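Local coordinates for protein extracellular subtilisin-like serine proteinase (Vibrio sp. PA-44, PDB 1S2N) that probably cleaves peptide bonds as a secreted subtilisin-like serine endopeptidase, of which this chain is the calcium-binding catalytic part, at residues Y34-G39 against M127-G132; G84-V89 against A230-Q235; V174-T179 against M221-V226; G201-S206 against T215-S220. All blocks are in the same frame, centred on the assembly; numbering follows the deposited sequence.

Contact 1 (Y34-G39 against M127-G132); sequences YVIDTG and MSLGGG. With PMS (phenylmethanesulfonic acid), chain F.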
loop_
_atom_site.group_PDB
_atom_site.type_symbol
_atom_site.label_atom_id
_atom_site.label_comp_id
_atom_site.label_asym_id
_atom_site.label_seq_id
_atom_site.Cartn_x
_atom_site.Cartn_y
_atom_site.Cartn_z
ATOM N N TYR A 34 1.435 -0.671 -9.380
ATOM C CA TYR A 34 1.985 0.626 -9.762
ATOM C C TYR A 34 2.248 1.454 -8.517
ATOM O O TYR A 34 1.320 1.836 -7.807
ATOM C CB TYR A 34 1.031 1.353 -10.717
ATOM C CG TYR A 34 0.855 0.598 -12.014
ATOM C CD1 TYR A 34 1.683 0.844 -13.103
ATOM C CD2 TYR A 34 -0.111 -0.398 -12.134
ATOM C CE1 TYR A 34 1.537 0.135 -14.299
ATOM C CE2 TYR A 34 -0.262 -1.118 -13.314
ATOM C CZ TYR A 34 0.568 -0.847 -14.393
ATOM O OH TYR A 34 0.417 -1.552 -15.567
ATOM N N VAL A 35 3.525 1.716 -8.254
ATOM C CA VAL A 35 3.953 2.459 -7.073
ATOM C C VAL A 35 4.166 3.935 -7.408
ATOM O O VAL A 35 5.166 4.305 -8.014
ATOM C CB VAL A 35 5.241 1.856 -6.504
ATOM C CG1 VAL A 35 5.617 2.535 -5.188
ATOM C CG2 VAL A 35 5.073 0.354 -6.321
ATOM N N ILE A 36 3.209 4.766 -7.007
ATOM C CA ILE A 36 3.233 6.202 -7.275
ATOM C C ILE A 36 3.890 6.914 -6.093
ATOM O O ILE A 36 3.238 7.184 -5.088
ATOM C CB ILE A 36 1.792 6.715 -7.505
ATOM C CG1 ILE A 36 1.102 5.910 -8.608
ATOM C CG2 ILE A 36 1.792 8.200 -7.863
ATOM C CD1 ILE A 36 -0.402 5.968 -8.556
ATOM N N ASP A 37 5.186 7.200 -6.226
ATOM C CA ASP A 37 6.027 7.634 -5.105
ATOM C C ASP A 37 7.312 8.342 -5.603
ATOM O O ASP A 37 7.305 8.989 -6.653
ATOM C CB ASP A 37 6.359 6.405 -4.238
ATOM C CG ASP A 37 6.360 6.713 -2.760
ATOM O OD1 ASP A 37 7.249 7.456 -2.312
ATOM O OD2 ASP A 37 5.510 6.255 -1.966
ATOM N N THR A 38 8.416 8.207 -4.871
ATOM C CA THR A 38 9.683 8.837 -5.255
ATOM C C THR A 38 10.445 8.033 -6.320
ATOM O O THR A 38 11.609 8.339 -6.618
ATOM C CB THR A 38 10.602 9.026 -4.016
ATOM O OG1 THR A 38 10.954 7.747 -3.465
ATOM C CG2 THR A 38 9.885 9.743 -2.875
ATOM N N GLY A 39 9.784 7.030 -6.897
ATOM C CA GLY A 39 10.419 6.079 -7.788
ATOM C C GLY A 39 10.702 4.765 -7.084
ATOM O O GLY A 39 10.336 4.579 -5.928
ATOM N N MET A 127 -0.540 4.751 -3.442
ATOM C CA MET A 127 -0.190 6.158 -3.286
ATOM C C MET A 127 0.135 6.441 -1.827
ATOM O O MET A 127 -0.719 6.927 -1.082
ATOM C CB MET A 127 -1.352 7.040 -3.725
ATOM C CG MET A 127 -1.634 7.006 -5.207
ATOM S SD MET A 127 -2.802 8.286 -5.682
ATOM C CE MET A 127 -1.759 9.711 -5.760
ATOM N N SER A 128 1.369 6.136 -1.429
ATOM C CA SER A 128 1.860 6.435 -0.082
ATOM C C SER A 128 2.297 7.906 0.021
ATOM O O SER A 128 3.460 8.213 0.302
ATOM C CB SER A 128 3.013 5.496 0.291
ATOM O OG SER A 128 2.533 4.230 0.681
ATOM N N LEU A 129 1.349 8.809 -0.202
ATOM C CA LEU A 129 1.610 10.237 -0.153
ATOM C C LEU A 129 0.336 10.998 0.148
ATOM O O LEU A 129 -0.780 10.510 -0.064
ATOM C CB LEU A 129 2.206 10.725 -1.477
ATOM C CG LEU A 129 1.363 10.555 -2.751
ATOM C CD1 LEU A 129 0.491 11.774 -3.011
ATOM C CD2 LEU A 129 2.257 10.285 -3.959
ATOM N N GLY A 130 0.514 12.217 0.625
ATOM C CA GLY A 130 -0.613 13.038 1.000
ATOM C C GLY A 130 -0.227 14.470 1.283
ATOM O O GLY A 130 0.946 14.845 1.282
ATOM N N GLY A 131 -1.249 15.278 1.505
ATOM C CA GLY A 131 -1.072 16.699 1.711
ATOM C C GLY A 131 -2.422 17.366 1.776
ATOM O O GLY A 131 -3.436 16.724 2.085
ATOM N N GLY A 132 -2.449 18.652 1.462
ATOM C CA GLY A 132 -3.657 19.436 1.598
ATOM C C GLY A 132 -4.724 19.042 0.604
ATOM O O GLY A 132 -4.484 18.283 -0.328
HETATM C C PMS F . 4.509 10.604 4.077
HETATM S S PMS F . 4.800 8.800 4.265
HETATM C C1 PMS F . 3.032 10.955 4.012
HETATM C C2 PMS F . 2.642 12.222 4.456
HETATM C C3 PMS F . 1.301 12.605 4.419
HETATM C C4 PMS F . 0.343 11.724 3.931
HETATM C C5 PMS F . 0.724 10.463 3.485
HETATM C C6 PMS F . 2.061 10.075 3.522
HETATM O O2S PMS F . 3.528 8.289 5.439
HETATM O O1S PMS F . 6.192 8.345 4.992
HETATM O O HOH W 1 3.638 5.070 -3.380
#
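Ile36 and Met127 meet with Ile36 CD1 lying 3.7 Å from Met127 CG as the two chains pass at an oblique angle. Ile36 CG1 stands beside its own backbone N (chi1 -54°), which turns CD1 onto the methionine. Branched and long flexible apolar chains suit this buried space between neighbouring parallel strands. Two residues on, Leu129 CD2 rests 3.4 Å from Ile36 O. The polar side is built round a water within hydrogen-bonding distance of Ile36 O (2.7 Å) and Asp37 OD2. The same water accepts a longer bond from Ser128 N at 3.2 Å. It thus joins the strand end to the loop, while Ser128 CB lies 3.5 Å from Asp37 OD2. The other carboxylate oxygen, OD1, takes Thr38 N on its anti lone pair, which helps fix the rotation of the group. Farther out, Ser128 OG bonds to Ser220 O, and Asp37 packs on His70. The phenyl ring of the bound inhibitor group lies along Leu129 and Gly130, where glycine leaves it room. Strand-end aspartate beside a Ser-Leu-Gly-Gly segment is characteristic of the subtilase active site, with Asp37 the predicted charge-relay acid and the glycine-rich segment probably one wall of the S1 pocket.

Contact 2 (G84-V89 against A230-Q235); sequences GVAKNV and AALYLQ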
loop_
_atom_site.group_PDB
_atom_site.type_symbol
_atom_site.label_atom_id
_atom_site.label_comp_id
_atom_site.label_asym_id
_atom_site.label_seq_id
_atom_site.Cartn_x
_atom_site.Cartn_y
_atom_site.Cartn_z
ATOM N N GLY A 84 8.334 -8.654 1.757
ATOM C CA GLY A 84 7.146 -8.281 1.003
ATOM C C GLY A 84 5.990 -9.255 1.156
ATOM O O GLY A 84 6.166 -10.411 1.554
ATOM N N VAL A 85 4.805 -8.766 0.811
ATOM C CA VAL A 85 3.548 -9.482 1.006
ATOM C C VAL A 85 3.327 -10.439 -0.156
ATOM O O VAL A 85 3.067 -11.623 0.032
ATOM C CB VAL A 85 2.367 -8.479 1.106
ATOM C CG1 VAL A 85 1.028 -9.184 1.134
ATOM C CG2 VAL A 85 2.513 -7.601 2.338
ATOM N N ALA A 86 3.461 -9.903 -1.359
ATOM C CA ALA A 86 3.225 -10.643 -2.582
ATOM C C ALA A 86 4.562 -10.844 -3.311
ATOM O O ALA A 86 4.985 -10.008 -4.093
ATOM C CB ALA A 86 2.222 -9.898 -3.433
ATOM N N LYS A 87 5.195 -11.991 -3.060
ATOM C CA LYS A 87 6.612 -12.213 -3.393
ATOM C C LYS A 87 6.934 -12.531 -4.863
ATOM O O LYS A 87 8.097 -12.742 -5.203
ATOM C CB LYS A 87 7.182 -13.311 -2.478
ATOM C CG LYS A 87 7.253 -12.881 -1.018
ATOM C CD LYS A 87 7.480 -14.047 -0.061
ATOM C CE LYS A 87 7.496 -13.587 1.404
ATOM N NZ LYS A 87 8.086 -12.231 1.602
ATOM N N ASN A 88 5.918 -12.567 -5.729
ATOM C CA ASN A 88 6.127 -12.641 -7.184
ATOM C C ASN A 88 5.287 -11.652 -7.997
ATOM O O ASN A 88 5.058 -11.846 -9.191
ATOM C CB ASN A 88 5.906 -14.062 -7.680
ATOM C CG ASN A 88 7.170 -14.850 -7.699
ATOM O OD1 ASN A 88 7.451 -15.613 -6.766
ATOM N ND2 ASN A 88 7.971 -14.659 -8.749
ATOM N N VAL A 89 4.864 -10.575 -7.351
ATOM C CA VAL A 89 4.185 -9.478 -8.029
ATOM C C VAL A 89 5.149 -8.759 -8.971
ATOM O O VAL A 89 6.370 -8.835 -8.806
ATOM C CB VAL A 89 3.578 -8.478 -6.992
ATOM C CG1 VAL A 89 3.362 -7.104 -7.558
ATOM C CG2 VAL A 89 2.258 -8.989 -6.529
ATOM N N ALA A 230 -4.013 -6.858 -1.890
ATOM C CA ALA A 230 -4.816 -6.625 -3.084
ATOM C C ALA A 230 -4.278 -7.494 -4.225
ATOM O O ALA A 230 -5.047 -8.106 -4.950
ATOM C CB ALA A 230 -4.816 -5.149 -3.477
ATOM N N ALA A 231 -2.956 -7.576 -4.354
ATOM C CA ALA A 231 -2.325 -8.401 -5.397
ATOM C C ALA A 231 -2.500 -9.896 -5.145
ATOM O O ALA A 231 -2.580 -10.678 -6.086
ATOM C CB ALA A 231 -0.839 -8.058 -5.530
ATOM N N LEU A 232 -2.540 -10.285 -3.871
ATOM C CA LEU A 232 -2.865 -11.658 -3.480
ATOM C C LEU A 232 -4.292 -11.977 -3.895
ATOM O O LEU A 232 -4.575 -13.047 -4.431
ATOM C CB LEU A 232 -2.742 -11.835 -1.963
ATOM C CG LEU A 232 -1.417 -12.278 -1.341
ATOM C CD1 LEU A 232 -0.205 -11.941 -2.198
ATOM C CD2 LEU A 232 -1.264 -11.669 0.042
ATOM N N TYR A 233 -5.183 -11.025 -3.646
ATOM C CA TYR A 233 -6.602 -11.178 -3.934
ATOM C C TYR A 233 -6.834 -11.196 -5.439
ATOM O O TYR A 233 -7.733 -11.876 -5.923
ATOM C CB TYR A 233 -7.409 -10.032 -3.300
ATOM C CG TYR A 233 -7.552 -10.067 -1.784
ATOM C CD1 TYR A 233 -6.814 -10.951 -0.987
ATOM C CD2 TYR A 233 -8.438 -9.206 -1.146
ATOM C CE1 TYR A 233 -6.971 -10.965 0.399
ATOM C CE2 TYR A 233 -8.597 -9.209 0.230
ATOM C CZ TYR A 233 -7.867 -10.083 0.992
ATOM O OH TYR A 233 -8.029 -10.079 2.348
ATOM N N LEU A 234 -6.002 -10.450 -6.163
ATOM C CA LEU A 234 -6.146 -10.269 -7.604
ATOM C C LEU A 234 -5.653 -11.498 -8.365
ATOM O O LEU A 234 -6.193 -11.822 -9.415
ATOM C CB LEU A 234 -5.395 -9.008 -8.079
ATOM C CG LEU A 234 -6.123 -7.740 -8.578
ATOM C CD1 LEU A 234 -7.642 -7.769 -8.470
ATOM C CD2 LEU A 234 -5.571 -6.487 -7.886
ATOM N N GLN A 235 -4.630 -12.176 -7.847
ATOM C CA GLN A 235 -4.188 -13.455 -8.421
ATOM C C GLN A 235 -5.254 -14.523 -8.219
ATOM O O GLN A 235 -5.473 -15.368 -9.085
ATOM C CB GLN A 235 -2.886 -13.939 -7.784
ATOM C CG GLN A 235 -2.343 -15.207 -8.437
ATOM C CD GLN A 235 -1.078 -15.754 -7.787
ATOM O OE1 GLN A 235 -0.657 -15.293 -6.729
ATOM N NE2 GLN A 235 -0.478 -16.745 -8.425
#
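Within 230-235, Ala231 is the first to touch the loop 84-89, and its methyl is shared by two residues. Val89 CG2 sits 3.4 Å from Ala231 CB, with Ala86 CB a little farther off at 4.1 Å. So small a side chain lets the helix and the loop draw together. At Val89, CG2 is the branch beside the backbone N, opposite the carbonyl carbon, and this turns it onto the helix.

Leu232 follows and uses both ends of its fork. Its CD1 lies 3.4 Å from Ala86 CB, while CD2 meets Val85 CG1 at 3.6 Å, the valine and leucine side chains crossing at about a right angle. Tyr233 turns to another layer, packing on helix 242-252 and making a cation-pi interaction with Arg252. Gln235 then links the helix to the loop before strand 32-37, its OE1 accepting from Asp27 N.

On the loop side, the polar end of Lys87 folds back from the helix: NZ donates to Gly84 O at 2.6 Å, and also to Ser81 O. The four pairs that meet across the contact are all between apolar side chains. This is a helix-to-loop joint of the subtilisin alpha/beta fold, in which the long helix that carries the predicted nucleophile at its start is packed against the connection from helix 70-79 to strand 90-95.

Contact 3 (V174-T179 against M221-V226); sequences VTVGST and MATPHV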
loop_
_atom_site.group_PDB
_atom_site.type_symbol
_atom_site.label_atom_id
_atom_site.label_comp_id
_atom_site.label_asym_id
_atom_site.label_seq_id
_atom_site.Cartn_x
_atom_site.Cartn_y
_atom_site.Cartn_z
ATOM N N VAL A 174 -9.056 3.031 -1.107
ATOM C CA VAL A 174 -8.846 2.287 0.123
ATOM C C VAL A 174 -7.820 3.030 0.978
ATOM O O VAL A 174 -6.611 2.941 0.745
ATOM C CB VAL A 174 -8.361 0.858 -0.178
ATOM C CG1 VAL A 174 -8.039 0.115 1.117
ATOM C CG2 VAL A 174 -9.411 0.115 -1.000
ATOM N N THR A 175 -8.308 3.772 1.966
ATOM C CA THR A 175 -7.456 4.633 2.780
ATOM C C THR A 175 -6.987 3.877 4.024
ATOM O O THR A 175 -7.795 3.322 4.763
ATOM C CB THR A 175 -8.226 5.914 3.132
ATOM O OG1 THR A 175 -8.599 6.580 1.915
ATOM C CG2 THR A 175 -7.342 6.932 3.867
ATOM N N VAL A 176 -5.677 3.857 4.248
ATOM C CA VAL A 176 -5.061 2.945 5.212
ATOM C C VAL A 176 -4.388 3.701 6.359
ATOM O O VAL A 176 -3.508 4.528 6.137
ATOM C CB VAL A 176 -4.016 2.045 4.514
ATOM C CG1 VAL A 176 -3.535 0.934 5.446
ATOM C CG2 VAL A 176 -4.597 1.451 3.235
ATOM N N GLY A 177 -4.824 3.405 7.582
ATOM C CA GLY A 177 -4.174 3.879 8.791
ATOM C C GLY A 177 -3.092 2.902 9.213
ATOM O O GLY A 177 -2.972 1.829 8.638
ATOM N N SER A 178 -2.320 3.275 10.229
ATOM C CA SER A 178 -1.150 2.513 10.652
ATOM C C SER A 178 -1.319 1.978 12.066
ATOM O O SER A 178 -1.949 2.625 12.906
ATOM C CB SER A 178 0.093 3.402 10.583
ATOM O OG SER A 178 1.215 2.790 11.186
ATOM N N THR A 179 -0.751 0.796 12.311
ATOM C CA THR A 179 -0.690 0.199 13.648
ATOM C C THR A 179 0.718 -0.271 13.984
ATOM O O THR A 179 1.576 -0.359 13.104
ATOM C CB THR A 179 -1.634 -1.006 13.752
ATOM O OG1 THR A 179 -1.328 -1.959 12.721
ATOM C CG2 THR A 179 -3.074 -0.598 13.501
ATOM N N MET A 221 3.988 3.106 5.049
ATOM C CA MET A 221 4.438 1.724 5.203
ATOM C C MET A 221 3.242 0.784 5.383
ATOM O O MET A 221 3.319 -0.400 5.062
ATOM C CB MET A 221 5.378 1.597 6.403
ATOM C CG MET A 221 6.762 2.196 6.202
ATOM S SD MET A 221 6.773 3.978 5.999
ATOM C CE MET A 221 7.060 4.108 4.259
ATOM N N ALA A 222 2.144 1.323 5.907
ATOM C CA ALA A 222 0.909 0.568 6.084
ATOM C C ALA A 222 0.216 0.263 4.759
ATOM O O ALA A 222 -0.285 -0.836 4.550
ATOM C CB ALA A 222 -0.048 1.331 7.011
ATOM N N THR A 223 0.202 1.252 3.878
ATOM C CA THR A 223 -0.524 1.196 2.620
ATOM C C THR A 223 -0.069 0.068 1.689
ATOM O O THR A 223 -0.919 -0.640 1.154
ATOM C CB THR A 223 -0.433 2.565 1.913
ATOM O OG1 THR A 223 -0.974 3.575 2.774
ATOM C CG2 THR A 223 -1.328 2.615 0.678
ATOM N N PRO A 224 1.241 -0.093 1.475
ATOM C CA PRO A 224 1.754 -1.177 0.628
ATOM C C PRO A 224 1.473 -2.564 1.168
ATOM O O PRO A 224 1.460 -3.499 0.378
ATOM C CB PRO A 224 3.267 -0.920 0.595
ATOM C CG PRO A 224 3.546 -0.101 1.800
ATOM C CD PRO A 224 2.342 0.754 1.971
ATOM N N HIS A 225 1.283 -2.696 2.478
ATOM C CA HIS A 225 0.849 -3.963 3.061
ATOM C C HIS A 225 -0.485 -4.378 2.433
ATOM O O HIS A 225 -0.634 -5.521 1.975
ATOM C CB HIS A 225 0.705 -3.863 4.588
ATOM C CG HIS A 225 1.972 -4.126 5.345
ATOM N ND1 HIS A 225 2.871 -3.131 5.666
ATOM C CD2 HIS A 225 2.467 -5.266 5.879
ATOM C CE1 HIS A 225 3.875 -3.651 6.349
ATOM N NE2 HIS A 225 3.653 -4.946 6.494
ATOM N N VAL A 226 -1.439 -3.444 2.387
ATOM C CA VAL A 226 -2.770 -3.746 1.843
ATOM C C VAL A 226 -2.787 -3.787 0.301
ATOM O O VAL A 226 -3.558 -4.547 -0.279
ATOM C CB VAL A 226 -3.944 -2.864 2.465
ATOM C CG1 VAL A 226 -3.474 -1.976 3.610
ATOM C CG2 VAL A 226 -4.668 -2.043 1.430
#
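Val176 is the residue most deeply engaged, set between Ala222 and Val226 one helical turn apart. Its CG1 meets Val226 CG1 at 3.4 Å, the two valines reaching toward each other tip to tip, and the same methyl lies 3.8 Å from Ala222 CB. With CG1 opposite the backbone N (chi1 -170°), both methyls face the helix; CG2 touches Val226 as well. Val226 CG2 extends the patch to Val174 CG1 at 4.0 Å. Ala222 has a methyl small enough to lie against the carbonyl of Gly177, its CB 3.4 Å from Gly177 O, and Ser178 CB flanks it.

The axes of segments 174-179 and 221-226 cross at 120°, 7.3 Å apart at their closest, with Thr223 OG1 beside Val176 CB. Pro224, having no N-H, leaves a kink, and His225 ND1 donates to Met221 O at 2.8 Å, its partner almost in the ring plane. The chemistry implies a buried, mainly apolar interface: small and beta-branched side chains hold the start of the helix on the central parallel sheet, while the hydroxyls at its border bond elsewhere, Thr223 OG1 to Thr219 O within the helix and Ser178 OG to Ser186 OG.

Contact 4 (G201-S206 against T215-S220); sequences GSQIKS and TISGTS. With PMS (phenylmethanesulfonic acid), chain F.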
loop_
_atom_site.group_PDB
_atom_site.type_symbol
_atom_site.label_atom_id
_atom_site.label_comp_id
_atom_site.label_asym_id
_atom_site.label_seq_id
_atom_site.Cartn_x
_atom_site.Cartn_y
_atom_site.Cartn_z
ATOM N N GLY A 201 2.209 -0.321 9.971
ATOM C CA GLY A 201 2.978 0.796 9.442
ATOM C C GLY A 201 4.067 1.344 10.357
ATOM O O GLY A 201 4.838 2.201 9.935
ATOM N N SER A 202 4.138 0.861 11.594
ATOM C CA SER A 202 5.155 1.307 12.540
ATOM C C SER A 202 6.326 0.329 12.526
ATOM O O SER A 202 6.130 -0.880 12.637
ATOM C CB SER A 202 4.579 1.401 13.950
ATOM O OG SER A 202 3.980 2.652 14.165
ATOM N N GLN A 203 7.535 0.872 12.395
ATOM C CA GLN A 203 8.778 0.102 12.375
ATOM C C GLN A 203 8.790 -1.035 11.351
ATOM O O GLN A 203 8.943 -2.201 11.715
ATOM C CB GLN A 203 9.067 -0.463 13.777
ATOM C CG GLN A 203 9.460 0.589 14.798
ATOM C CD GLN A 203 8.534 0.644 15.995
ATOM O OE1 GLN A 203 8.342 -0.363 16.684
ATOM N NE2 GLN A 203 7.973 1.825 16.261
ATOM N N ILE A 204 8.645 -0.680 10.077
ATOM C CA ILE A 204 8.613 -1.647 8.983
ATOM C C ILE A 204 9.943 -1.679 8.223
ATOM O O ILE A 204 10.361 -0.669 7.669
ATOM C CB ILE A 204 7.469 -1.298 8.000
ATOM C CG1 ILE A 204 6.122 -1.178 8.734
ATOM C CG2 ILE A 204 7.402 -2.334 6.876
ATOM C CD1 ILE A 204 5.695 -2.425 9.481
ATOM N N LYS A 205 10.582 -2.847 8.196
ATOM C CA LYS A 205 11.830 -3.061 7.477
ATOM C C LYS A 205 11.525 -3.375 6.020
ATOM O O LYS A 205 10.756 -4.282 5.726
ATOM C CB LYS A 205 12.618 -4.221 8.097
ATOM C CG LYS A 205 13.957 -4.514 7.397
ATOM C CD LYS A 205 14.858 -5.398 8.232
ATOM C CE LYS A 205 16.151 -5.720 7.500
ATOM N NZ LYS A 205 17.259 -6.061 8.434
ATOM N N SER A 206 12.132 -2.621 5.110
ATOM C CA SER A 206 11.960 -2.859 3.680
ATOM C C SER A 206 13.175 -2.369 2.901
ATOM O O SER A 206 14.155 -1.900 3.490
ATOM C CB SER A 206 10.677 -2.185 3.176
ATOM O OG SER A 206 10.172 -2.827 2.017
ATOM N N THR A 215 14.451 0.678 8.218
ATOM C CA THR A 215 13.179 0.482 8.910
ATOM C C THR A 215 12.590 1.841 9.331
ATOM O O THR A 215 13.186 2.572 10.108
ATOM C CB THR A 215 13.307 -0.551 10.087
ATOM O OG1 THR A 215 12.366 -0.252 11.137
ATOM C CG2 THR A 215 14.651 -0.490 10.755
ATOM N N ILE A 216 11.428 2.176 8.770
ATOM C CA ILE A 216 10.755 3.453 9.034
ATOM C C ILE A 216 9.283 3.253 9.358
ATOM O O ILE A 216 8.747 2.160 9.178
ATOM C CB ILE A 216 10.898 4.419 7.831
ATOM C CG1 ILE A 216 10.652 3.696 6.511
ATOM C CG2 ILE A 216 12.285 5.056 7.823
ATOM C CD1 ILE A 216 10.694 4.610 5.313
ATOM N N SER A 217 8.644 4.323 9.832
ATOM C CA SER A 217 7.244 4.304 10.243
ATOM C C SER A 217 6.430 5.374 9.520
ATOM O O SER A 217 6.938 6.457 9.194
ATOM C CB SER A 217 7.125 4.538 11.747
ATOM O OG SER A 217 8.068 3.771 12.468
ATOM N N GLY A 218 5.150 5.072 9.319
ATOM C CA GLY A 218 4.241 5.934 8.579
ATOM C C GLY A 218 3.080 5.144 8.011
ATOM O O GLY A 218 3.163 3.917 7.877
ATOM N N THR A 219 1.998 5.842 7.685
ATOM C CA THR A 219 0.877 5.248 6.955
ATOM C C THR A 219 1.320 4.843 5.552
ATOM O O THR A 219 0.639 4.076 4.876
ATOM C CB THR A 219 -0.323 6.226 6.869
ATOM O OG1 THR A 219 0.120 7.545 6.513
ATOM C CG2 THR A 219 -0.984 6.416 8.231
ATOM N N SER A 220 2.458 5.383 5.119
ATOM C CA SER A 220 3.093 5.012 3.859
ATOM C C SER A 220 3.624 3.603 3.866
ATOM O O SER A 220 3.752 2.998 2.800
ATOM C CB SER A 220 4.264 5.939 3.564
ATOM O OG SER A 220 3.799 7.243 3.253
HETATM C C PMS F . 4.509 10.604 4.077
HETATM S S PMS F . 4.800 8.800 4.265
HETATM C C1 PMS F . 3.032 10.955 4.012
HETATM C C2 PMS F . 2.642 12.222 4.456
HETATM C C3 PMS F . 1.301 12.605 4.419
HETATM C C4 PMS F . 0.343 11.724 3.931
HETATM C C5 PMS F . 0.724 10.463 3.485
HETATM C C6 PMS F . 2.061 10.075 3.522
HETATM O O2S PMS F . 3.528 8.289 5.439
HETATM O O1S PMS F . 6.192 8.345 4.992
#
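The beta hairpin of strands 204-207 and 213-216 runs into the Gly-Thr-Ser turn that bears the predicted nucleophile, and in it Ile204 pairs with Ile216 antiparallel as a hydrogen-bonded pair. Ile204 N donates to Ile216 O at 3.0 Å, nearly straight at 167°; the return bond from Ile216 N to Ile204 O is less certain. Both isoleucines share one sheet face, where they pack on Met221, and Ile216 also reaches His70. Lys205 and Thr215, on the other face, form the next, non-hydrogen-bonded pair, fitting polar side chains to the more exposed side.

Beyond the strands a side chain takes over the role of a carbonyl. Ser217 OG accepts Gln203 N at 2.9 Å and 166°, because its first torsion (chi1 -45°) sets OG beside its own backbone N. Gly218 N then donates to Gly201 O at 3.0 Å. Neither glycine carries a side chain: Gly201 can therefore pass close to Gly218 O, and Gly218 leaves space for the bound sulfonyl oxygen.

Ser220 OG is covalently joined to the sulfur of the phenylmethanesulfonyl group. Ser220 N donates to its O2S at 3.1 Å, with Asn157 ND2 as a second donor to the group, as in the oxyanion hole of subtilisins. Thr219 OG1, bonded to Asn157 OD1, probably positions that amide. The chemistry implies a ladder of backbone bonds, with Ser217 OG as one rung, that probably helps hold the reactive serine at the helix start, while the sulfonyl oxygen probably mimics a developing oxyanion, as in other sulfonylated subtilisins.

In the fold
Contacts 1, 3 and 4 meet around the active site. Their centres lie about 12 Å (1 to 3), 10 Å (3 to 4) and 15 Å (1 to 4) apart, and contacts 1 and 4 both touch the phenylmethanesulfonyl group. Contact 1 packs on contact 3 where Ser128 OG lies 3.6 Å from Thr223 CB. Strand 174-179 hands on to contact 4 through a probable hydrogen bond from Gly201 N to Thr179 O, 3.2 Å. Contacts 2, 3 and 4 share helix 219-236; contact 2 grips it farther along, about 19 Å between centres from contacts 1 and 4, and touches contact 3 where Val85 CG2 lies 3.8 Å from His225 O.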